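Local coordinates for de novo design, hyper stable, disulfide-rich mini protein (Synthetic construct, PDB 5JG9) that is a de novo designed, hyperstable, disulfide-rich mini protein with no known natural function, probably meant as a stable scaffold, at residues Asp13-Arg16 and Val17-Cys21; Glu20-Glu23 and Arg24-Gln28; Ile34-Gly38 and Asn39-Cys43. All coordinates share one frame; numbering follows the deposited sequence.

Interaction 1 of 3, residues Asp13-Arg16 and Val17-Cys21; sequences DEER and VRREC
Glu-14 and Arg-18, Glu-15 and Arg-19, and Arg-16 and Glu-20 form three i to i+4 salt bridges on the first turns of the designed helix 14-28, just after its N-cap residue Asp-13. In two of the bridges the arginine uses two nitrogens, NE and an NH, on one carboxylate oxygen. Arg-18 lies alongside Glu-14, both chains pointing the same way, and its NE and NH2 converge on Glu-14 OE2 at 2.7 Å and 2.8 Å, on the anti side of the carboxylate. Arg-19 grips Glu-15 OE2 with NE and NH1, but here on the syn side; bends at chi2 of the glutamate and chi3 of the arginine bring the groups together, and the guanidinium lays one face over Arg-16 CA. The third bridge has the reverse polarity along the chain: Arg-16 NE reaches Glu-20 OE1 at 2.8 Å, in the guanidinium plane yet from above the carboxylate, the two planes standing 75° apart.

Backbone bonds of the usual helical spacing run beneath these side chains, from Val-17 N to Asp-13 O through Glu-20 N to Arg-16 O. Val-17 itself turns into the protein, against Tyr-41 of strand 40-46. At the helix start Asp-13, its carboxylate swung back by a chi1 of 74°, caps the backbone: Arg-16 N donates to Asp-13 OD2 at 3.0 Å, nearly straight at 163°.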
loop_
_atom_site.group_PDB
_atom_site.type_symbol
_atom_site.label_atom_id
_atom_site.label_comp_id
_atom_site.label_asym_id
_atom_site.label_seq_id
_atom_site.Cartn_x
_atom_site.Cartn_y
_atom_site.Cartn_z
ATOM N N ASP A 13 -8.540 6.900 -4.746
ATOM C CA ASP A 13 -8.209 6.316 -6.066
ATOM C C ASP A 13 -6.840 5.600 -6.152
ATOM O O ASP A 13 -5.923 5.713 -5.289
ATOM C CB ASP A 13 -8.408 7.322 -7.221
ATOM C CG ASP A 13 -7.337 8.409 -7.323
ATOM O OD1 ASP A 13 -7.600 9.360 -8.086
ATOM O OD2 ASP A 13 -6.270 8.326 -6.697
ATOM N N GLU A 14 -6.738 4.795 -7.199
ATOM C CA GLU A 14 -5.588 3.942 -7.394
ATOM C C GLU A 14 -4.286 4.788 -7.407
ATOM O O GLU A 14 -3.284 4.431 -6.833
ATOM C CB GLU A 14 -5.739 3.231 -8.725
ATOM C CG GLU A 14 -4.557 2.334 -9.065
ATOM C CD GLU A 14 -4.685 1.698 -10.429
ATOM O OE1 GLU A 14 -5.658 1.982 -11.152
ATOM O OE2 GLU A 14 -3.810 0.906 -10.759
ATOM N N GLU A 15 -4.340 5.937 -8.075
ATOM C CA GLU A 15 -3.149 6.779 -8.292
ATOM C C GLU A 15 -2.564 7.211 -6.927
ATOM O O GLU A 15 -1.396 6.977 -6.647
ATOM C CB GLU A 15 -3.531 7.957 -9.232
ATOM C CG GLU A 15 -2.340 8.649 -9.876
ATOM C CD GLU A 15 -1.585 9.592 -8.940
ATOM O OE1 GLU A 15 -0.307 9.709 -9.129
ATOM O OE2 GLU A 15 -2.274 10.232 -8.043
ATOM N N ARG A 16 -3.445 7.662 -6.029
ATOM C CA ARG A 16 -3.067 8.121 -4.681
ATOM C C ARG A 16 -2.564 7.006 -3.811
ATOM O O ARG A 16 -1.579 7.136 -3.088
ATOM C CB ARG A 16 -4.273 8.728 -3.993
ATOM C CG ARG A 16 -3.927 9.344 -2.679
ATOM C CD ARG A 16 -5.079 10.170 -2.134
ATOM N NE ARG A 16 -4.762 10.613 -0.782
ATOM C CZ ARG A 16 -5.648 10.968 0.180
ATOM N NH1 ARG A 16 -6.955 10.958 -0.056
ATOM N NH2 ARG A 16 -5.216 11.316 1.407
ATOM N N VAL A 17 -3.244 5.867 -3.874
ATOM C CA VAL A 17 -2.861 4.756 -3.064
ATOM C C VAL A 17 -1.396 4.348 -3.438
ATOM O O VAL A 17 -0.577 4.021 -2.541
ATOM C CB VAL A 17 -3.840 3.561 -3.190
ATOM C CG1 VAL A 17 -3.348 2.353 -2.442
ATOM C CG2 VAL A 17 -5.207 3.918 -2.619
ATOM N N ARG A 18 -1.149 4.234 -4.737
ATOM C CA ARG A 18 0.127 3.749 -5.278
ATOM C C ARG A 18 1.264 4.681 -4.848
ATOM O O ARG A 18 2.329 4.242 -4.407
ATOM C CB ARG A 18 0.038 3.651 -6.831
ATOM C CG ARG A 18 -0.654 2.376 -7.322
ATOM C CD ARG A 18 -0.799 2.394 -8.825
ATOM N NE ARG A 18 -1.559 1.240 -9.279
ATOM C CZ ARG A 18 -1.137 -0.037 -9.216
ATOM N NH1 ARG A 18 0.078 -0.424 -8.753
ATOM N NH2 ARG A 18 -1.983 -0.954 -9.621
ATOM N N ARG A 19 1.002 5.972 -5.060
ATOM C CA ARG A 19 1.896 7.107 -4.658
ATOM C C ARG A 19 2.248 7.039 -3.198
ATOM O O ARG A 19 3.428 7.002 -2.784
ATOM C CB ARG A 19 1.195 8.494 -5.010
ATOM C CG ARG A 19 1.613 9.190 -6.281
ATOM C CD ARG A 19 1.326 10.728 -6.333
ATOM N NE ARG A 19 -0.128 11.027 -6.152
ATOM C CZ ARG A 19 -0.791 11.301 -5.015
ATOM N NH1 ARG A 19 -2.133 11.436 -5.068
ATOM N NH2 ARG A 19 -0.165 11.439 -3.843
ATOM N N GLU A 20 1.226 6.969 -2.375
ATOM C CA GLU A 20 1.472 6.984 -0.934
ATOM C C GLU A 20 2.019 5.656 -0.372
ATOM O O GLU A 20 2.739 5.619 0.589
ATOM C CB GLU A 20 0.170 7.346 -0.168
ATOM C CG GLU A 20 -0.362 8.762 -0.425
ATOM C CD GLU A 20 -1.576 9.103 0.366
ATOM O OE1 GLU A 20 -2.111 10.220 0.157
ATOM O OE2 GLU A 20 -1.967 8.363 1.286
ATOM N N CYS A 21 1.702 4.549 -1.016
ATOM C CA CYS A 21 2.343 3.257 -0.658
ATOM C C CYS A 21 3.882 3.203 -0.883
ATOM O O CYS A 21 4.624 2.765 -0.019
ATOM C CB CYS A 21 1.706 2.125 -1.438
ATOM S SG CYS A 21 1.971 0.487 -0.754
#

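Interaction 2 of 3, residues Glu20-Glu23 and Arg24-Gln28; sequences ECKE and RGERQ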
loop_
_atom_site.group_PDB
_atom_site.type_symbol
_atom_site.label_atom_id
_atom_site.label_comp_id
_atom_site.label_asym_id
_atom_site.label_seq_id
_atom_site.Cartn_x
_atom_site.Cartn_y
_atom_site.Cartn_z
ATOM N N GLU A 20 1.226 6.969 -2.375
ATOM C CA GLU A 20 1.472 6.984 -0.934
ATOM C C GLU A 20 2.019 5.656 -0.372
ATOM O O GLU A 20 2.739 5.619 0.589
ATOM C CB GLU A 20 0.170 7.346 -0.168
ATOM C CG GLU A 20 -0.362 8.762 -0.425
ATOM C CD GLU A 20 -1.576 9.103 0.366
ATOM O OE1 GLU A 20 -2.111 10.220 0.157
ATOM O OE2 GLU A 20 -1.967 8.363 1.286
ATOM N N CYS A 21 1.702 4.549 -1.016
ATOM C CA CYS A 21 2.343 3.257 -0.658
ATOM C C CYS A 21 3.882 3.203 -0.883
ATOM O O CYS A 21 4.624 2.765 -0.019
ATOM C CB CYS A 21 1.706 2.125 -1.438
ATOM S SG CYS A 21 1.971 0.487 -0.754
ATOM N N LYS A 22 4.304 3.666 -2.066
ATOM C CA LYS A 22 5.708 3.879 -2.400
ATOM C C LYS A 22 6.426 4.781 -1.386
ATOM O O LYS A 22 7.490 4.440 -0.922
ATOM C CB LYS A 22 5.807 4.506 -3.759
ATOM C CG LYS A 22 7.210 4.826 -4.191
ATOM C CD LYS A 22 7.195 5.228 -5.629
ATOM C CE LYS A 22 8.566 5.156 -6.262
ATOM N NZ LYS A 22 9.395 6.278 -5.765
ATOM N N GLU A 23 5.807 5.944 -1.114
ATOM C CA GLU A 23 6.270 6.860 -0.079
ATOM C C GLU A 23 6.451 6.174 1.251
ATOM O O GLU A 23 7.467 6.277 1.859
ATOM C CB GLU A 23 5.290 8.036 0.076
ATOM C CG GLU A 23 5.500 9.137 -0.958
ATOM C CD GLU A 23 4.411 10.243 -0.999
ATOM O OE1 GLU A 23 3.327 10.151 -0.291
ATOM O OE2 GLU A 23 4.613 11.145 -1.835
ATOM N N ARG A 24 5.422 5.427 1.669
ATOM C CA ARG A 24 5.404 4.734 2.959
ATOM C C ARG A 24 6.527 3.694 3.035
ATOM O O ARG A 24 7.286 3.610 4.011
ATOM C CB ARG A 24 3.998 4.131 3.186
ATOM C CG ARG A 24 3.761 3.271 4.412
ATOM C CD ARG A 24 2.299 2.760 4.489
ATOM N NE ARG A 24 1.130 3.681 4.625
ATOM C CZ ARG A 24 0.356 4.116 3.627
ATOM N NH1 ARG A 24 0.625 3.821 2.371
ATOM N NH2 ARG A 24 -0.692 4.871 3.883
ATOM N N GLY A 25 6.680 2.898 2.018
ATOM C CA GLY A 25 7.782 1.872 1.985
ATOM C C GLY A 25 9.140 2.547 2.006
ATOM O O GLY A 25 10.036 2.204 2.813
ATOM N N GLU A 26 9.315 3.528 1.119
ATOM C CA GLU A 26 10.636 4.120 0.902
ATOM C C GLU A 26 11.091 4.853 2.128
ATOM O O GLU A 26 12.265 4.696 2.532
ATOM C CB GLU A 26 10.644 5.013 -0.338
ATOM C CG GLU A 26 10.618 4.118 -1.553
ATOM C CD GLU A 26 10.776 4.806 -2.849
ATOM O OE1 GLU A 26 10.492 6.017 -2.975
ATOM O OE2 GLU A 26 11.132 4.043 -3.756
ATOM N N ARG A 27 10.160 5.583 2.768
ATOM C CA ARG A 27 10.448 6.318 3.978
ATOM C C ARG A 27 10.987 5.384 5.109
ATOM O O ARG A 27 11.742 5.812 5.981
ATOM C CB ARG A 27 9.197 7.088 4.361
ATOM C CG ARG A 27 9.154 7.724 5.714
ATOM C CD ARG A 27 7.754 7.556 6.315
ATOM N NE ARG A 27 6.700 7.957 5.409
ATOM C CZ ARG A 27 5.424 7.526 5.462
ATOM N NH1 ARG A 27 5.027 6.581 6.329
ATOM N NH2 ARG A 27 4.543 8.019 4.572
ATOM N N GLN A 28 10.546 4.147 5.121
ATOM C CA GLN A 28 10.818 3.243 6.190
ATOM C C GLN A 28 11.838 2.210 5.801
ATOM O O GLN A 28 12.136 1.337 6.614
ATOM C CB GLN A 28 9.536 2.443 6.508
ATOM C CG GLN A 28 8.429 3.184 7.223
ATOM C CD GLN A 28 7.187 2.271 7.295
ATOM O OE1 GLN A 28 7.252 1.159 7.830
ATOM N NE2 GLN A 28 6.096 2.719 6.774
HETATM O O HOH W 1 -2.651 5.677 1.149
#
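Lys-22 reaches along the helix surface to Glu-26, one turn on. From CB the chain leaves with CG anti to the backbone N (chi1 178°), and CG passes 3.7 Å from Glu-26 OE1. It stays extended through CD; CE then lies near both carboxylate oxygens, 3.8 Å from Glu-26 OE2. A bend at chi4 (-73°) turns NZ onto Glu-26 OE1 at 3.0 Å in a salt bridge, on the syn side but tilted well out of the carboxylate plane.

On another side of the helix Arg-24 CB rests 3.2 Å from Glu-20 O, the same carbonyl that accepts from Arg-24 N. Arg-24 has a second conformer; in the one described, a bend at chi3 returns the guanidinium towards Glu-20 and Cys-21. A water donates to Glu-20 OE2 at 2.8 Å, and its link to Arg-24 NH2 is weak and tentative, while Glu-20 OE1 is taken by Arg-16. Arg-27 curls back as well, setting its guanidinium face over Arg-24 CA, 3.6 Å above the plane. Gly-25 N, like its neighbours, bonds to the carbonyl four residues back. Such i to i+4 side-chain pairing over i+4 to i backbone bonds is characteristic of an alpha-helix, here the later half of helix 14-28.

Interaction 3 of 3, residues Ile34-Gly38 and Asn39-Cys43; sequences IRKEG and NCYVC
A beta hairpin with a type II' turn joins Ile-34 to Glu-37 with Cys-40 to Cys-43, and Lys-36 and Tyr-41 make a side-chain contact over a ring face. The lysine lies alongside the tyrosine, both pointing the same way. Its CE sits over one ring face, 3.9 Å from the centroid, in a CH-pi contact. The bend at chi3 (84°) sets CE near CZ and sends NZ on toward the hydroxyl, where it donates to Tyr-41 OH at 3.2 Å and to Asn-39 OD1 at 3.1 Å, the latter in the carbonyl plane. Two bonds thus hold the ammonium near the turn. Ile-34 CG2 meets the edge of the same ring at CD2, 3.7 Å away.

Within the antiparallel sheet, Arg-35 with Val-42 and Glu-37 with Cys-40 are hydrogen-bonded pairs, alternating with the non-hydrogen-bonded Lys-36 with Tyr-41. The turn is closed by Glu-37 N to Cys-40 O and Cys-40 N to Glu-37 O, and Gly-38, with positive phi (61°), occupies its first corner. On the face away from the tyrosine, Val-42 CB packs on Arg-35 CB, while its CG2 touches Glu-37 CB at 4.0 Å. The carboxylate of Glu-37 goes on to a salt bridge with Arg-6 of strand 5-8, on the far side of strand 40-46.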
loop_
_atom_site.group_PDB
_atom_site.type_symbol
_atom_site.label_atom_id
_atom_site.label_comp_id
_atom_site.label_asym_id
_atom_site.label_seq_id
_atom_site.Cartn_x
_atom_site.Cartn_y
_atom_site.Cartn_z
ATOM N N ILE A 34 1.183 -3.006 -4.239
ATOM C CA ILE A 34 -0.193 -2.592 -4.342
ATOM C C ILE A 34 -0.958 -3.809 -4.787
ATOM O O ILE A 34 -0.582 -4.502 -5.742
ATOM C CB ILE A 34 -0.375 -1.383 -5.273
ATOM C CG1 ILE A 34 0.052 -0.087 -4.544
ATOM C CG2 ILE A 34 -1.810 -1.183 -5.640
ATOM C CD1 ILE A 34 1.568 0.130 -4.596
ATOM N N ARG A 35 -2.000 -4.118 -3.993
ATOM C CA ARG A 35 -2.898 -5.247 -4.224
ATOM C C ARG A 35 -4.320 -4.674 -4.452
ATOM O O ARG A 35 -4.510 -3.463 -4.330
ATOM C CB ARG A 35 -2.909 -6.186 -3.000
ATOM C CG ARG A 35 -1.521 -6.460 -2.345
ATOM C CD ARG A 35 -0.624 -7.188 -3.293
ATOM N NE ARG A 35 0.559 -7.746 -2.678
ATOM C CZ ARG A 35 1.572 -8.204 -3.397
ATOM N NH1 ARG A 35 1.590 -8.078 -4.735
ATOM N NH2 ARG A 35 2.623 -8.755 -2.786
ATOM N N LYS A 36 -5.277 -5.547 -4.767
ATOM C CA LYS A 36 -6.719 -5.132 -4.816
ATOM C C LYS A 36 -7.579 -6.072 -4.037
ATOM O O LYS A 36 -7.344 -7.282 -3.987
ATOM C CB LYS A 36 -7.265 -5.119 -6.197
ATOM C CG LYS A 36 -6.740 -4.029 -7.036
ATOM C CD LYS A 36 -7.539 -3.965 -8.333
ATOM C CE LYS A 36 -8.788 -3.176 -8.122
ATOM N NZ LYS A 36 -9.368 -2.878 -9.473
ATOM N N GLU A 37 -8.518 -5.484 -3.346
ATOM C CA GLU A 37 -9.539 -6.210 -2.699
ATOM C C GLU A 37 -10.848 -5.673 -3.287
ATOM O O GLU A 37 -11.220 -4.502 -3.037
ATOM C CB GLU A 37 -9.496 -5.989 -1.202
ATOM C CG GLU A 37 -9.640 -7.209 -0.350
ATOM C CD GLU A 37 -9.346 -6.928 1.126
ATOM O OE1 GLU A 37 -8.297 -6.369 1.520
ATOM O OE2 GLU A 37 -10.169 -7.316 1.952
ATOM N N GLY A 38 -11.570 -6.513 -4.087
ATOM C CA GLY A 38 -12.683 -5.988 -4.811
ATOM C C GLY A 38 -12.202 -4.917 -5.765
ATOM O O GLY A 38 -11.238 -5.158 -6.515
ATOM N N ASN A 39 -12.806 -3.743 -5.700
ATOM C CA ASN A 39 -12.258 -2.602 -6.490
ATOM C C ASN A 39 -11.427 -1.601 -5.697
ATOM O O ASN A 39 -11.117 -0.527 -6.252
ATOM C CB ASN A 39 -13.424 -1.847 -7.165
ATOM C CG ASN A 39 -12.984 -0.961 -8.303
ATOM O OD1 ASN A 39 -12.001 -1.256 -9.046
ATOM N ND2 ASN A 39 -13.673 0.197 -8.438
ATOM N N CYS A 40 -11.123 -1.907 -4.439
ATOM C CA CYS A 40 -10.330 -1.061 -3.551
ATOM C C CYS A 40 -8.898 -1.453 -3.636
ATOM O O CYS A 40 -8.583 -2.664 -3.648
ATOM C CB CYS A 40 -10.782 -1.280 -2.116
ATOM S SG CYS A 40 -12.494 -0.840 -1.819
ATOM N N TYR A 41 -8.014 -0.469 -3.698
ATOM C CA TYR A 41 -6.601 -0.682 -3.715
ATOM C C TYR A 41 -6.092 -0.730 -2.283
ATOM O O TYR A 41 -6.674 -0.124 -1.376
ATOM C CB TYR A 41 -5.885 0.400 -4.545
ATOM C CG TYR A 41 -6.183 0.171 -5.986
ATOM C CD1 TYR A 41 -7.316 0.696 -6.553
ATOM C CD2 TYR A 41 -5.329 -0.616 -6.785
ATOM C CE1 TYR A 41 -7.680 0.386 -7.848
ATOM C CE2 TYR A 41 -5.626 -0.875 -8.107
ATOM C CZ TYR A 41 -6.798 -0.391 -8.629
ATOM O OH TYR A 41 -7.131 -0.659 -9.917
ATOM N N VAL A 42 -5.046 -1.553 -2.133
ATOM C CA VAL A 42 -4.507 -1.994 -0.856
ATOM C C VAL A 42 -2.983 -1.766 -0.943
ATOM O O VAL A 42 -2.337 -2.232 -1.830
ATOM C CB VAL A 42 -4.849 -3.504 -0.541
ATOM C CG1 VAL A 42 -4.212 -3.941 0.785
ATOM C CG2 VAL A 42 -6.344 -3.718 -0.479
ATOM N N CYS A 43 -2.447 -1.005 -0.009
ATOM C CA CYS A 43 -1.008 -0.893 0.234
ATOM C C CYS A 43 -0.522 -2.015 1.171
ATOM O O CYS A 43 -0.962 -2.101 2.345
ATOM C CB CYS A 43 -0.654 0.452 0.835
ATOM S SG CYS A 43 1.107 0.576 1.131
#

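In the fold
Interactions 1 and 2 are successive parts of helix 14-28, sharing Glu-20 and Cys-21, whereas interaction 3 is the turn end of the hairpin formed by strands 31-37 and 40-46. Interactions 1 and 3 are surface contacts; interaction 2 is partly buried. Direct salt bridges dominate interaction 1, while interaction 2 has one such bridge and a tentative water link, and interaction 3 relies on strand pairing, a ring face and lysine bonds. Helix and sheet are joined by the Cys-21 to Cys-43 disulfide, near which Ile-34 packs on Cys-21. At the helix start, Glu-14 probably hydrogen-bonds Tyr-41. Cys-40, disulfide-bonded to Cys-10, adds a second staple to the hairpin.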